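Local coordinates for protein Dok-7 (Mus musculus, PDB 3ML4) that acts as a muscle-intrinsic cytoplasmic adaptor that dimerises to activate the receptor tyrosine kinase MuSK and is essential for neuromuscular synapse formation, at the interface of chains A and B. Numbering follows the deposited sequence. Chains: chain A/B, Protein Dok-7.

Contact 1: the interface of chains A and B. Residues chain A 32, 36-38, 112-113, 139; chain B 36-38, 112-113.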
# COMPACT_ATOMS: atom_id res chain seq x y z
N LYS A 32 1.11 3.90 10.36
CA LYS A 32 0.44 3.88 9.07
C LYS A 32 -1.06 4.04 9.29
O LYS A 32 -1.62 3.44 10.20
CB LYS A 32 0.71 2.55 8.36
CG LYS A 32 2.06 2.45 7.67
CD LYS A 32 2.35 1.00 7.31
CE LYS A 32 3.20 0.89 6.06
NZ LYS A 32 2.39 0.86 4.81
N VAL A 36 -1.63 -1.13 4.05
CA VAL A 36 -0.92 -1.22 2.78
C VAL A 36 -1.11 0.11 2.04
O VAL A 36 -1.95 0.22 1.13
CB VAL A 36 -1.39 -2.47 1.95
CG1 VAL A 36 -0.99 -2.36 0.50
CG2 VAL A 36 -0.82 -3.77 2.54
N ALA A 37 -0.36 1.12 2.48
CA ALA A 37 -0.33 2.44 1.86
C ALA A 37 0.96 3.18 2.24
O ALA A 37 1.51 2.97 3.33
CB ALA A 37 -1.54 3.26 2.26
N ASP A 38 1.43 4.04 1.34
CA ASP A 38 2.66 4.81 1.55
C ASP A 38 2.41 6.11 2.30
O ASP A 38 2.64 7.20 1.76
CB ASP A 38 3.35 5.09 0.21
CG ASP A 38 4.44 4.10 -0.11
OD1 ASP A 38 4.76 3.26 0.77
OD2 ASP A 38 4.98 4.15 -1.23
N LEU A 112 7.43 0.75 5.83
CA LEU A 112 6.92 1.31 4.57
C LEU A 112 7.12 0.40 3.34
O LEU A 112 6.84 0.80 2.21
CB LEU A 112 7.54 2.69 4.30
CG LEU A 112 7.26 3.84 5.28
CD1 LEU A 112 8.13 5.03 4.90
CD2 LEU A 112 5.78 4.23 5.31
N GLY A 113 7.60 -0.81 3.57
CA GLY A 113 7.79 -1.77 2.50
C GLY A 113 9.22 -1.82 2.04
O GLY A 113 10.10 -2.25 2.79
N ASN A 139 9.35 1.86 -2.89
CA ASN A 139 8.36 0.97 -3.50
C ASN A 139 8.22 1.20 -5.00
O ASN A 139 9.02 0.67 -5.77
CB ASN A 139 7.01 1.05 -2.77
CG ASN A 139 7.13 0.72 -1.29
OD1 ASN A 139 7.75 -0.27 -0.91
ND2 ASN A 139 6.53 1.56 -0.44
N VAL B 36 3.62 -2.51 -1.68
CA VAL B 36 2.62 -1.87 -0.83
C VAL B 36 1.39 -1.54 -1.68
O VAL B 36 0.86 -0.43 -1.66
CB VAL B 36 3.27 -0.64 -0.10
CG1 VAL B 36 2.24 0.41 0.31
CG2 VAL B 36 4.07 -1.10 1.13
N ALA B 37 0.93 -2.54 -2.43
CA ALA B 37 -0.13 -2.33 -3.41
C ALA B 37 -1.51 -2.79 -2.95
O ALA B 37 -1.66 -3.87 -2.39
CB ALA B 37 0.24 -2.98 -4.74
N ASP B 38 -2.51 -1.94 -3.20
CA ASP B 38 -3.92 -2.31 -3.10
C ASP B 38 -4.36 -2.93 -4.43
O ASP B 38 -5.50 -3.40 -4.56
CB ASP B 38 -4.77 -1.07 -2.80
CG ASP B 38 -4.94 -0.83 -1.31
OD1 ASP B 38 -5.35 -1.76 -0.59
OD2 ASP B 38 -4.67 0.31 -0.85
N LEU B 112 -3.42 -8.68 0.28
CA LEU B 112 -3.95 -7.33 0.07
C LEU B 112 -4.01 -6.47 1.34
O LEU B 112 -4.24 -5.26 1.27
CB LEU B 112 -5.30 -7.35 -0.65
CG LEU B 112 -5.28 -7.83 -2.11
CD1 LEU B 112 -6.70 -7.93 -2.67
CD2 LEU B 112 -4.40 -6.94 -3.00
N GLY B 113 -3.80 -7.09 2.50
CA GLY B 113 -3.73 -6.37 3.77
C GLY B 113 -4.82 -6.82 4.73
O GLY B 113 -4.75 -7.91 5.30

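Contact 2: the interface of chains A and B. Residues chain A 204-207, 213; chain B 5-9, 31.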
# COMPACT_ATOMS: atom_id res chain seq x y z
N VAL A 204 10.96 -4.84 -9.86
CA VAL A 204 10.22 -4.84 -11.14
C VAL A 204 9.64 -6.22 -11.48
O VAL A 204 8.83 -6.35 -12.40
CB VAL A 204 11.06 -4.31 -12.33
CG1 VAL A 204 11.61 -2.92 -12.02
CG2 VAL A 204 12.19 -5.27 -12.70
N ARG A 205 10.08 -7.24 -10.74
CA ARG A 205 9.57 -8.60 -10.91
C ARG A 205 8.67 -9.07 -9.75
O ARG A 205 8.26 -10.23 -9.71
CB ARG A 205 10.73 -9.57 -11.12
CG ARG A 205 11.29 -9.52 -12.52
CD ARG A 205 12.60 -10.26 -12.62
NE ARG A 205 13.01 -10.39 -14.02
CZ ARG A 205 13.67 -9.46 -14.70
NH1 ARG A 205 14.01 -8.32 -14.13
NH2 ARG A 205 13.99 -9.68 -15.97
N GLY A 206 8.38 -8.17 -8.81
CA GLY A 206 7.48 -8.47 -7.70
C GLY A 206 8.14 -9.17 -6.52
O GLY A 206 7.47 -9.70 -5.64
N ILE A 207 9.47 -9.16 -6.52
CA ILE A 207 10.24 -9.84 -5.48
C ILE A 207 10.81 -8.82 -4.51
O ILE A 207 11.43 -7.83 -4.92
CB ILE A 207 11.38 -10.69 -6.10
CG1 ILE A 207 10.81 -11.74 -7.07
CG2 ILE A 207 12.22 -11.36 -5.00
CD1 ILE A 207 11.73 -12.10 -8.22
N PRO A 213 8.34 -12.81 -2.53
CA PRO A 213 7.18 -12.31 -3.27
C PRO A 213 6.28 -11.39 -2.45
O PRO A 213 6.04 -11.65 -1.26
CB PRO A 213 6.44 -13.59 -3.65
CG PRO A 213 7.50 -14.61 -3.75
CD PRO A 213 8.50 -14.27 -2.69
N MSE B 5 16.23 -14.63 -14.07
CA MSE B 5 15.32 -14.50 -12.90
C MSE B 5 13.87 -14.39 -13.35
O MSE B 5 13.55 -13.64 -14.27
CB MSE B 5 15.71 -13.30 -12.04
CG MSE B 5 14.85 -13.14 -10.78
SE MSE B 5 15.19 -11.46 -9.85
CE MSE B 5 16.86 -11.94 -8.96
N THR B 6 13.00 -15.13 -12.67
CA THR B 6 11.61 -15.23 -13.08
C THR B 6 10.71 -14.31 -12.27
O THR B 6 10.96 -14.05 -11.09
CB THR B 6 11.10 -16.69 -12.99
OG1 THR B 6 11.50 -17.26 -11.74
CG2 THR B 6 11.67 -17.53 -14.13
N GLU B 7 9.66 -13.81 -12.93
CA GLU B 7 8.68 -12.94 -12.30
C GLU B 7 7.83 -13.72 -11.31
O GLU B 7 7.23 -14.73 -11.66
CB GLU B 7 7.80 -12.30 -13.36
CG GLU B 7 7.12 -11.03 -12.90
CD GLU B 7 6.71 -10.15 -14.05
OE1 GLU B 7 7.19 -10.37 -15.18
OE2 GLU B 7 5.90 -9.22 -13.83
N ALA B 8 7.80 -13.23 -10.07
CA ALA B 8 7.09 -13.91 -8.99
C ALA B 8 5.58 -13.74 -9.10
O ALA B 8 5.09 -12.85 -9.79
CB ALA B 8 7.58 -13.41 -7.64
N ALA B 9 4.86 -14.61 -8.42
CA ALA B 9 3.41 -14.56 -8.35
C ALA B 9 2.98 -14.81 -6.92
O ALA B 9 3.65 -15.56 -6.20
CB ALA B 9 2.82 -15.61 -9.27
N ARG B 31 -0.16 -11.07 -9.20
CA ARG B 31 0.85 -10.50 -8.32
C ARG B 31 0.58 -9.02 -8.03
O ARG B 31 -0.05 -8.33 -8.83
CB ARG B 31 2.27 -10.69 -8.89
CG ARG B 31 2.69 -9.79 -10.05
CD ARG B 31 4.16 -10.05 -10.34
NE ARG B 31 4.80 -9.15 -11.30
CZ ARG B 31 5.34 -7.97 -10.99
NH1 ARG B 31 5.26 -7.51 -9.75
NH2 ARG B 31 5.93 -7.25 -11.93

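Contact 3: the interface of chains A and B. Residues chain A 31-35; chain B 114, 139-140, 203-206, 214.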
# COMPACT_ATOMS: atom_id res chain seq x y z
N ARG A 31 2.64 6.07 12.87
CA ARG A 31 1.93 4.87 12.42
C ARG A 31 1.43 5.03 10.99
O ARG A 31 1.35 6.15 10.46
CB ARG A 31 0.77 4.52 13.36
CG ARG A 31 -0.49 5.41 13.26
CD ARG A 31 -1.65 4.74 14.00
NE ARG A 31 -2.91 5.49 14.00
CZ ARG A 31 -3.92 5.29 13.16
NH1 ARG A 31 -3.84 4.38 12.20
NH2 ARG A 31 -5.02 6.02 13.26
N LYS A 32 1.11 3.90 10.36
CA LYS A 32 0.44 3.88 9.07
C LYS A 32 -1.06 4.04 9.29
O LYS A 32 -1.62 3.44 10.20
CB LYS A 32 0.71 2.55 8.36
CG LYS A 32 2.06 2.45 7.67
CD LYS A 32 2.35 1.00 7.31
CE LYS A 32 3.20 0.89 6.06
NZ LYS A 32 2.39 0.86 4.81
N PRO A 33 -1.72 4.86 8.45
CA PRO A 33 -3.18 4.98 8.48
C PRO A 33 -3.87 3.79 7.79
O PRO A 33 -4.99 3.43 8.16
CB PRO A 33 -3.46 6.28 7.70
CG PRO A 33 -2.11 6.88 7.40
CD PRO A 33 -1.13 5.76 7.44
N SER A 34 -3.19 3.21 6.80
CA SER A 34 -3.67 2.03 6.08
C SER A 34 -2.59 0.94 6.09
O SER A 34 -1.41 1.24 5.90
CB SER A 34 -4.03 2.39 4.64
OG SER A 34 -4.01 1.24 3.80
N PRO A 35 -3.00 -0.33 6.30
CA PRO A 35 -2.07 -1.47 6.40
C PRO A 35 -1.18 -1.65 5.18
O PRO A 35 -0.11 -2.27 5.27
CB PRO A 35 -3.00 -2.67 6.54
CG PRO A 35 -4.35 -2.20 6.18
CD PRO A 35 -4.40 -0.75 6.47
N GLU B 114 -5.82 -5.96 4.92
CA GLU B 114 -6.98 -6.33 5.74
C GLU B 114 -8.24 -6.31 4.88
O GLU B 114 -8.82 -5.25 4.62
CB GLU B 114 -7.10 -5.42 6.96
CG GLU B 114 -5.96 -5.56 7.98
CD GLU B 114 -5.92 -6.91 8.68
OE1 GLU B 114 -6.98 -7.57 8.83
OE2 GLU B 114 -4.81 -7.33 9.08
N ASN B 139 -9.11 -2.56 3.71
CA ASN B 139 -8.18 -1.62 4.34
C ASN B 139 -8.85 -0.31 4.80
O ASN B 139 -9.44 -0.26 5.88
CB ASN B 139 -6.96 -1.35 3.44
CG ASN B 139 -6.21 -2.62 3.06
OD1 ASN B 139 -5.66 -3.31 3.92
ND2 ASN B 139 -6.18 -2.92 1.77
N ASP B 140 -8.75 0.73 3.99
CA ASP B 140 -9.25 2.06 4.36
C ASP B 140 -10.68 2.33 3.89
O ASP B 140 -11.25 3.38 4.21
CB ASP B 140 -8.28 3.16 3.88
CG ASP B 140 -7.56 2.79 2.58
OD1 ASP B 140 -6.42 3.27 2.37
OD2 ASP B 140 -8.11 2.01 1.77
N ILE B 203 -8.82 -1.42 13.17
CA ILE B 203 -8.32 -0.71 11.97
C ILE B 203 -8.18 0.81 12.20
O ILE B 203 -7.13 1.39 11.90
CB ILE B 203 -9.15 -1.04 10.68
CG1 ILE B 203 -8.62 -2.29 9.98
CG2 ILE B 203 -9.05 0.08 9.66
CD1 ILE B 203 -8.78 -3.60 10.72
N VAL B 204 -9.23 1.43 12.75
CA VAL B 204 -9.23 2.89 12.96
C VAL B 204 -8.16 3.34 13.96
O VAL B 204 -7.82 4.52 14.03
CB VAL B 204 -10.63 3.45 13.35
CG1 VAL B 204 -11.66 3.08 12.29
CG2 VAL B 204 -11.06 2.97 14.74
N ARG B 205 -7.63 2.38 14.72
CA ARG B 205 -6.53 2.65 15.64
C ARG B 205 -5.20 2.11 15.11
O ARG B 205 -4.19 2.14 15.82
CB ARG B 205 -6.84 2.07 17.03
CG ARG B 205 -7.99 2.76 17.71
CD ARG B 205 -8.46 2.03 18.96
NE ARG B 205 -9.43 2.86 19.66
CZ ARG B 205 -10.73 2.89 19.40
NH1 ARG B 205 -11.25 2.10 18.47
NH2 ARG B 205 -11.52 3.70 20.09
N GLY B 206 -5.21 1.62 13.88
CA GLY B 206 -3.98 1.19 13.20
C GLY B 206 -3.51 -0.22 13.53
O GLY B 206 -2.44 -0.65 13.08
N PHE B 214 0.30 -1.76 12.01
CA PHE B 214 0.71 -1.78 10.60
C PHE B 214 2.18 -1.38 10.48
O PHE B 214 2.82 -1.67 9.47
CB PHE B 214 -0.16 -0.85 9.74
CG PHE B 214 -1.65 -1.03 9.90
CD1 PHE B 214 -2.22 -2.29 10.05
CD2 PHE B 214 -2.50 0.08 9.87
CE1 PHE B 214 -3.60 -2.45 10.20
CE2 PHE B 214 -3.88 -0.07 10.01
CZ PHE B 214 -4.43 -1.34 10.17

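Contact 1: the interface of chains A and B
In this PH-PTB homodimer, the loops between strands 24-31 and 40-45 of the two PH domains meet, with a valine from each chain at the middle; each also reaches the end of the partner's helix 98-111 (98-112 in chain B), and B:Val36 meets A:Asn139 of the PTB domain. B:Val36 is the more deeply covered, losing 100 Å² of surface to chain A against 68 Å² for A:Val36. Its CG1, anti to the backbone N (chi1 155°), lies against the backbone of A:Ala37, 3.6 Å from that residue's CA. CG2, beside the backbone N, reaches the A:Leu112 carbonyl O at 3.5 Å and also the CA of A:Gly113. A:Val36 has a matching rotamer (chi1 162°), and its CG1 packs on the B:Val36-B:Ala37 backbone, 3.9 Å from B:Val36 CA. The polar rim is bound within chain A: the amide ND2 of A:Asn139 donates in its own plane to A:Leu112 O (2.8 Å) and to the syn lone pair of A:Asp38 OD2 (3.1 Å). This double grip fixes the amide, whose ND2 lies 4.0 Å from B:Val36 CG2. At the looser periphery, A:Lys32 (8 Å² hidden) donates from NZ to A:Ala37 O at 2.7 Å, and NZ comes no nearer to B:Val36 CG2 than 4.5 Å.

Contact 2: the interface of chains A and B
Chi1 of -77° sets A:Arg205 CG anti to its carbonyl carbon, and the chain then runs extended from CG to NE, crossing the selenomethionine B:Met5 obliquely. B:Met5 has CG anti to its backbone N (chi1 -178°) and bends at chi3 (-78°), which carries SE against both A:Arg205 CD and A:Ile207 CD1; the latter is met tip to tip at 3.9 Å. A backbone-to-backbone bond joins the chains: B:Ala8 N donates to A:Arg205 O at 3.1 Å, nearly along the C=O axis. The guanidinium NE of A:Arg205 adds a weak bond to B:Met5 O (3.3 Å). Beside the backbone link, the B:Ala8 methyl CB packs on A:Ile207 CG1 at 3.7 Å and on the A:Pro213 ring.

B:Arg31 starts from the crowded chi1 position and extends, laying one guanidinium face over the A:Arg205-A:Gly206 peptide, with A:Arg205 C 3.7 Å above its centre. The rotation of that flat group is held within chain B: NE and NH2 both grip B:Glu7 OE2 near the guanidinium plane, at 2.8 Å from NE and 2.7 Å from NH2, the latter a salt bridge. The opposite charge probably lowers the cost of placing the guanidinium against the partner's backbone. In the fold, the N-terminal segment of chain B and the end of its PH strand 24-31 meet the PTB turn that links helix 193-203 to strand 207-208 of chain A.

Contact 3: the interface of chains A and B
A:Pro35, from the PH loop of chain A, lies side by side with B:Phe214, the last modelled residue of chain B. Its CA sits over one face of the phenyl ring, 3.8 Å from the centroid and offset toward the rim, a CH-pi contact. Followed from CB, the B:Phe214 side chain first meets A:Lys32 CB at 3.8 Å. Its CG lies 3.6 Å from A:Pro35 CA. Along one rim CD1 and CE1 face A:Pro35 CB, CD1 at 3.6 Å; along the other CD2 approaches A:Lys32 O and CE2 lies 3.6 Å from A:Pro35 CD. The tip, CZ, also meets CD, at 3.7 Å. B:Gly206 O covers the opposite face, so the ring is sandwiched between its own chain and the partner. An alanine at B:Phe214 would probably leave the A:Pro35 ring poorly packed and weaken this side of the dimer, since every ring contact just traced would go. Beyond the proline, B:Asn139 OD1 accepts from B:Glu114 N at 2.8 Å, steadying the amide that borders A:Pro35. A:Arg31 lays its guanidinium over the B:Arg205-B:Gly206 peptide. By seating a PH loop on the partner's PTB domain, the site helps hold together the homodimer that brings two MuSK molecules together.

The three contacts cross a single two-fold interface. Between the centres of their C-alpha atoms, contact 1 lies about 10 Å from contact 3 and about 17 Å from contact 2, while contacts 2 and 3 are about 26 Å apart, so contact 1 occupies the middle. A:Lys32 belongs to both contacts 1 and 3, and the PH loop after strand 24-31 spans them. Contact 2 sets B:Arg31 against chain A 204-206, and contact 3 A:Arg31 against chain B 204-206, by symmetry. Each PH domain thus engages its partner's PTB domain, once on each side of contact 1, consistent with a dimer able to pair two MuSK receptors.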